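Local coordinates for ABC-type branched-chain amino acid transport systems periplasmic component-like protein (Thermomonospora curvata, PDB 4N03) that probably binds a fatty acid, captured here as palmitic acid, and delivers it to an ABC transporter as the extracytoplasmic substrate-binding component, at residues 53-58 with 300-305; 152-157 with 368-373. All coordinates share one frame; numbering follows the deposited sequence. Where two conformers were deposited one is given.

Interaction 1 of 2, residues 53-58 with 300-305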
loop_
_atom_site.group_PDB
_atom_site.type_symbol
_atom_site.label_atom_id
_atom_site.label_comp_id
_atom_site.label_asym_id
_atom_site.label_seq_id
_atom_site.Cartn_x
_atom_site.Cartn_y
_atom_site.Cartn_z
ATOM N N ILE A 53 -3.710 -8.913 3.441
ATOM C CA ILE A 53 -3.552 -8.751 2.004
ATOM C C ILE A 53 -3.529 -10.111 1.296
ATOM O O ILE A 53 -4.181 -10.328 0.290
ATOM C CB ILE A 53 -2.298 -7.923 1.681
ATOM C CG1 ILE A 53 -2.431 -6.508 2.235
ATOM C CG2 ILE A 53 -2.076 -7.872 0.198
ATOM C CD1 ILE A 53 -1.111 -5.774 2.317
ATOM N N THR A 54 -2.725 -10.989 1.857
ATOM C CA THR A 54 -2.524 -12.321 1.299
ATOM C C THR A 54 -3.832 -13.133 1.305
ATOM O O THR A 54 -4.164 -13.768 0.315
ATOM C CB THR A 54 -1.426 -13.036 2.051
ATOM O OG1 THR A 54 -0.228 -12.303 1.864
ATOM C CG2 THR A 54 -1.191 -14.444 1.558
ATOM N N GLN A 55 -4.547 -13.065 2.419
ATOM C CA GLN A 55 -5.805 -13.776 2.508
ATOM C C GLN A 55 -6.839 -13.213 1.601
ATOM O O GLN A 55 -7.662 -13.964 1.036
ATOM C CB GLN A 55 -6.307 -13.798 3.974
ATOM C CG GLN A 55 -5.463 -14.732 4.821
ATOM C CD GLN A 55 -5.977 -14.990 6.227
ATOM O OE1 GLN A 55 -5.566 -15.981 6.853
ATOM N NE2 GLN A 55 -6.806 -14.132 6.746
ATOM N N ALA A 56 -6.879 -11.890 1.419
ATOM C CA ALA A 56 -7.821 -11.304 0.508
ATOM C C ALA A 56 -7.572 -11.668 -0.937
ATOM O O ALA A 56 -8.515 -11.888 -1.709
ATOM C CB ALA A 56 -7.919 -9.794 0.674
ATOM N N GLN A 57 -6.298 -11.771 -1.309
ATOM C CA GLN A 57 -5.930 -12.267 -2.642
ATOM C C GLN A 57 -6.418 -13.722 -2.791
ATOM O O GLN A 57 -6.985 -14.043 -3.828
ATOM C CB GLN A 57 -4.418 -12.203 -2.862
ATOM C CG GLN A 57 -3.876 -10.780 -3.004
ATOM C CD GLN A 57 -2.992 -10.577 -4.189
ATOM O OE1 GLN A 57 -2.507 -11.502 -4.820
ATOM N NE2 GLN A 57 -2.723 -9.302 -4.491
ATOM N N GLN A 58 -6.161 -14.558 -1.801
ATOM C CA GLN A 58 -6.586 -15.961 -1.893
ATOM C C GLN A 58 -8.153 -16.039 -2.010
ATOM O O GLN A 58 -8.679 -16.886 -2.759
ATOM C CB GLN A 58 -5.983 -16.856 -0.756
ATOM C CG GLN A 58 -4.432 -16.970 -0.587
ATOM C CD GLN A 58 -3.613 -17.836 -1.598
ATOM O OE1 GLN A 58 -4.141 -18.671 -2.322
ATOM N NE2 GLN A 58 -2.287 -17.628 -1.626
ATOM N N LYS A 300 -16.900 -14.105 6.127
ATOM C CA LYS A 300 -17.394 -15.488 6.019
ATOM C C LYS A 300 -16.249 -16.484 5.920
ATOM O O LYS A 300 -16.233 -17.515 6.602
ATOM C CB LYS A 300 -18.315 -15.650 4.808
ATOM C CG LYS A 300 -18.990 -17.018 4.710
ATOM C CD LYS A 300 -20.089 -17.024 3.655
ATOM C CE LYS A 300 -20.710 -18.413 3.475
ATOM N NZ LYS A 300 -21.342 -18.547 2.137
ATOM N N LYS A 301 -15.237 -16.168 5.116
ATOM C CA LYS A 301 -14.137 -17.095 4.893
ATOM C C LYS A 301 -13.173 -17.120 6.066
ATOM O O LYS A 301 -12.618 -18.176 6.409
ATOM C CB LYS A 301 -13.378 -16.728 3.608
ATOM C CG LYS A 301 -12.172 -17.588 3.309
ATOM C CD LYS A 301 -12.507 -19.025 2.944
ATOM C CE LYS A 301 -11.251 -19.845 2.705
ATOM N NZ LYS A 301 -11.556 -21.296 2.537
ATOM N N TYR A 302 -12.958 -15.943 6.669
ATOM C CA TYR A 302 -11.932 -15.772 7.702
ATOM C C TYR A 302 -12.540 -15.085 8.932
ATOM O O TYR A 302 -12.191 -13.982 9.298
ATOM C CB TYR A 302 -10.785 -14.937 7.189
ATOM C CG TYR A 302 -10.135 -15.462 5.954
ATOM C CD1 TYR A 302 -9.244 -16.521 5.984
ATOM C CD2 TYR A 302 -10.293 -14.787 4.743
ATOM C CE1 TYR A 302 -8.587 -16.973 4.849
ATOM C CE2 TYR A 302 -9.652 -15.219 3.609
ATOM C CZ TYR A 302 -8.780 -16.296 3.648
ATOM O OH TYR A 302 -8.127 -16.686 2.473
ATOM N N PRO A 303 -13.420 -15.789 9.657
ATOM C CA PRO A 303 -14.162 -15.165 10.748
ATOM C C PRO A 303 -13.301 -14.644 11.927
ATOM O O PRO A 303 -13.754 -13.746 12.641
ATOM C CB PRO A 303 -15.073 -16.288 11.233
ATOM C CG PRO A 303 -14.562 -17.548 10.602
ATOM C CD PRO A 303 -13.828 -17.155 9.374
ATOM N N LYS A 304 -12.090 -15.180 12.115
ATOM C CA LYS A 304 -11.238 -14.837 13.259
ATOM C C LYS A 304 -10.182 -13.770 12.937
ATOM O O LYS A 304 -9.350 -13.415 13.795
ATOM C CB LYS A 304 -10.538 -16.095 13.776
ATOM C CG LYS A 304 -11.481 -17.281 13.984
ATOM C CD LYS A 304 -10.762 -18.450 14.633
ATOM C CE LYS A 304 -11.631 -19.700 14.688
ATOM N NZ LYS A 304 -10.835 -20.879 15.129
ATOM N N ASP A 305 -10.194 -13.260 11.711
ATOM C CA ASP A 305 -9.153 -12.305 11.285
ATOM C C ASP A 305 -9.813 -10.968 11.042
ATOM O O ASP A 305 -10.557 -10.806 10.101
ATOM C CB ASP A 305 -8.446 -12.768 10.017
ATOM C CG ASP A 305 -7.612 -13.993 10.226
ATOM O OD1 ASP A 305 -6.765 -14.001 11.175
ATOM O OD2 ASP A 305 -7.781 -14.932 9.430
HETATM O O HOH W 1 -6.677 -17.564 8.693
#

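Interaction 2 of 2, residues 152-157 with 368-373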
loop_
_atom_site.group_PDB
_atom_site.type_symbol
_atom_site.label_atom_id
_atom_site.label_comp_id
_atom_site.label_asym_id
_atom_site.label_seq_id
_atom_site.Cartn_x
_atom_site.Cartn_y
_atom_site.Cartn_z
HETATM N N MSE A 152 1.589 12.761 1.542
HETATM C CA MSE A 152 1.971 13.774 2.507
HETATM C C MSE A 152 1.695 15.180 2.016
HETATM O O MSE A 152 1.363 16.023 2.818
HETATM C CB MSE A 152 3.453 13.638 2.886
HETATM C CG MSE A 152 3.761 12.390 3.715
HETATM SE SE MSE A 152 2.935 12.452 5.466
HETATM C CE MSE A 152 1.457 11.377 5.185
ATOM N N ILE A 153 1.820 15.437 0.724
ATOM C CA ILE A 153 1.487 16.783 0.238
ATOM C C ILE A 153 0.012 17.085 0.471
ATOM O O ILE A 153 -0.371 18.116 1.020
ATOM C CB ILE A 153 1.869 16.911 -1.244
ATOM C CG1 ILE A 153 3.406 16.869 -1.394
ATOM C CG2 ILE A 153 1.351 18.220 -1.796
ATOM C CD1 ILE A 153 3.842 16.595 -2.815
ATOM N N ASN A 154 -0.837 16.141 0.037
ATOM C CA ASN A 154 -2.281 16.254 0.302
ATOM C C ASN A 154 -2.560 16.383 1.792
ATOM O O ASN A 154 -3.338 17.212 2.218
ATOM C CB ASN A 154 -3.038 15.089 -0.317
ATOM C CG ASN A 154 -3.242 15.217 -1.811
ATOM O OD1 ASN A 154 -3.399 16.311 -2.340
ATOM N ND2 ASN A 154 -3.279 14.098 -2.502
ATOM N N GLY A 155 -1.911 15.540 2.589
ATOM C CA GLY A 155 -2.152 15.556 4.009
ATOM C C GLY A 155 -1.744 16.819 4.722
ATOM O O GLY A 155 -2.436 17.332 5.589
ATOM N N VAL A 156 -0.576 17.394 4.356
ATOM C CA VAL A 156 -0.154 18.671 4.915
ATOM C C VAL A 156 -1.066 19.789 4.470
ATOM O O VAL A 156 -1.415 20.663 5.265
ATOM C CB VAL A 156 1.331 18.942 4.615
ATOM C CG1 VAL A 156 1.712 20.343 5.035
ATOM C CG2 VAL A 156 2.183 17.873 5.315
ATOM N N GLN A 157 -1.461 19.783 3.206
ATOM C CA GLN A 157 -2.413 20.795 2.760
ATOM C C GLN A 157 -3.700 20.702 3.571
ATOM O O GLN A 157 -4.304 21.692 3.955
ATOM C CB GLN A 157 -2.709 20.653 1.292
ATOM C CG GLN A 157 -3.675 21.719 0.761
ATOM C CD GLN A 157 -3.070 23.104 0.760
ATOM O OE1 GLN A 157 -2.288 23.454 -0.135
ATOM N NE2 GLN A 157 -3.385 23.897 1.753
ATOM N N ARG A 368 -3.763 10.783 -7.936
ATOM C CA ARG A 368 -3.257 11.730 -6.930
ATOM C C ARG A 368 -4.275 12.082 -5.871
ATOM O O ARG A 368 -4.118 13.062 -5.165
ATOM C CB ARG A 368 -2.631 12.993 -7.563
ATOM C CG ARG A 368 -1.493 12.661 -8.464
ATOM C CD ARG A 368 -0.733 13.911 -8.873
ATOM N NE ARG A 368 0.194 13.585 -9.925
ATOM C CZ ARG A 368 1.253 14.365 -10.253
ATOM N NH1 ARG A 368 1.580 15.402 -9.505
ATOM N NH2 ARG A 368 1.973 13.989 -11.254
ATOM N N LYS A 369 -5.323 11.219 -5.721
ATOM C CA LYS A 369 -6.365 11.463 -4.749
ATOM C C LYS A 369 -6.090 10.668 -3.448
ATOM O O LYS A 369 -5.849 9.462 -3.479
ATOM C CB LYS A 369 -7.698 11.059 -5.332
ATOM C CG LYS A 369 -8.065 11.873 -6.542
ATOM C CD LYS A 369 -9.474 11.731 -7.021
ATOM C CE LYS A 369 -9.659 12.504 -8.315
ATOM N NZ LYS A 369 -8.912 11.900 -9.475
ATOM N N THR A 370 -6.091 11.401 -2.353
ATOM C CA THR A 370 -5.799 10.864 -1.033
ATOM C C THR A 370 -6.994 11.078 -0.119
ATOM O O THR A 370 -7.542 12.172 -0.042
ATOM C CB THR A 370 -4.602 11.654 -0.432
ATOM O OG1 THR A 370 -3.466 11.535 -1.305
ATOM C CG2 THR A 370 -4.242 11.215 0.974
ATOM N N TYR A 371 -7.418 10.000 0.573
ATOM C CA TYR A 371 -8.355 10.098 1.703
ATOM C C TYR A 371 -7.640 10.457 2.952
ATOM O O TYR A 371 -6.439 10.135 3.102
ATOM C CB TYR A 371 -9.002 8.730 2.006
ATOM C CG TYR A 371 -9.876 8.125 0.952
ATOM C CD1 TYR A 371 -9.354 7.297 -0.022
ATOM C CD2 TYR A 371 -11.270 8.300 0.967
ATOM C CE1 TYR A 371 -10.146 6.696 -0.977
ATOM C CE2 TYR A 371 -12.068 7.697 0.012
ATOM C CZ TYR A 371 -11.522 6.880 -0.922
ATOM O OH TYR A 371 -12.359 6.300 -1.853
ATOM N N ILE A 372 -8.321 11.119 3.881
ATOM C CA ILE A 372 -7.838 11.170 5.268
ATOM C C ILE A 372 -8.797 10.247 6.056
ATOM O O ILE A 372 -10.019 10.460 6.000
ATOM C CB ILE A 372 -7.849 12.568 5.871
ATOM C CG1 ILE A 372 -7.075 13.545 5.016
ATOM C CG2 ILE A 372 -7.337 12.495 7.319
ATOM C CD1 ILE A 372 -5.603 13.248 4.860
ATOM N N ILE A 373 -8.262 9.288 6.773
ATOM C CA ILE A 373 -9.029 8.373 7.590
ATOM C C ILE A 373 -8.574 8.501 9.030
ATOM O O ILE A 373 -7.505 9.033 9.325
ATOM C CB ILE A 373 -8.993 6.909 7.055
ATOM C CG1 ILE A 373 -7.684 6.241 7.314
ATOM C CG2 ILE A 373 -9.403 6.867 5.592
ATOM C CD1 ILE A 373 -7.667 4.802 6.923
#

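Interaction 1 of 2, residues 53-58 with 300-305
Gln55 stacks on the ring of Tyr302 and hydrogen-bonds to Asp305 in a surface contact between helix 47-66 and the turn that follows helix 289-301. The glutamine chain leaves its helix with CG beside the backbone N (chi1 -72°) and runs on extended, which lays it along one face of the ring. Its amide is almost parallel to the ring, with planes 10° apart, and NE2 lies 3.5 Å from CD1 of Tyr302. Nearer the helix, CB of Gln55 makes a CH-pi contact, 3.9 Å from the ring centroid. CG of Lys301 covers the opposite face. At the far end of the ring, OH of Tyr302 is 3.1 Å from the backbone O of Gln55. NE2 of Gln55 donates to OD2 of Asp305 at 3.0 Å, nearly straight at 167°, meeting it from above the carboxylate plane. A water donates to both OE1 of Gln55 and OD2 of Asp305. A type I turn from Tyr302 to Asp305 brings ring and carboxylate to the same glutamine. Tyr298 OH hydrogen-bonds to Gln55 NE2, and Lys51 forms a salt bridge with Asp305 OD1. Stacking and polar bonds probably fix the rotation of the Gln55 amide, with NE2 turned to the carboxylate.

Interaction 2 of 2, residues 152-157 with 368-373
Asn154 uses its side-chain amide nitrogen to hold two oxygens of the 368-373 segment. ND2 donates to OG1 of Thr370 at 2.8 Å, with an N-H...O angle of 162°. It also donates to the backbone O of Arg368 at 3.0 Å, a more bent bond of 146°. Both acceptors lie close to the amide plane, so the two bonds hold that plane in a set orientation. CB of Asn154 also packs against CB of Thr370, 3.8 Å away. At the next residue of the helix, CA of Gly155 meets CD1 of Ile372 at 4.2 Å. Ile372 gets its end there through a bent chain, with chi2 at -63°.

The second shell steadies both polar partners. Ser392 OG hydrogen-bonds to OD1 of Asn154, and Asp151 OD1 hydrogen-bonds to OG1 of Thr370. With an alanine here in place of Asn154, the Arg368 carbonyl is likely to lose this donor and Thr370 OG1 to keep one partner fewer. The strand itself is paired on both sides, through Thr370 with Phe390 and Tyr371 with Thr279. Ala278 of strand 275-279 touches both Met152, a selenomethionine, and Thr370. Here a helix packs on a beta sheet, as in the alpha/beta lobes of periplasmic binding proteins.

The two interactions lie on opposite sides of the chain's centre, with their own centres about 28 Å apart. Nearest atoms are about 13 Å apart, so they do not touch. Along the chain the segments alternate: 53-58, 152-157, 300-305, 368-373. Interaction 1 belongs to the lobe with the four-stranded parallel sheet, on which helix 47-66 packs. Interaction 2 belongs to the lobe with the seven-stranded mixed sheet, which includes strand 370-375. The chain therefore passes between the lobes more than once, as in the leucine-binding protein family. Bound palmitic acid is about 13 Å from the Gln55 side chain and about 9 Å from that of Thr370.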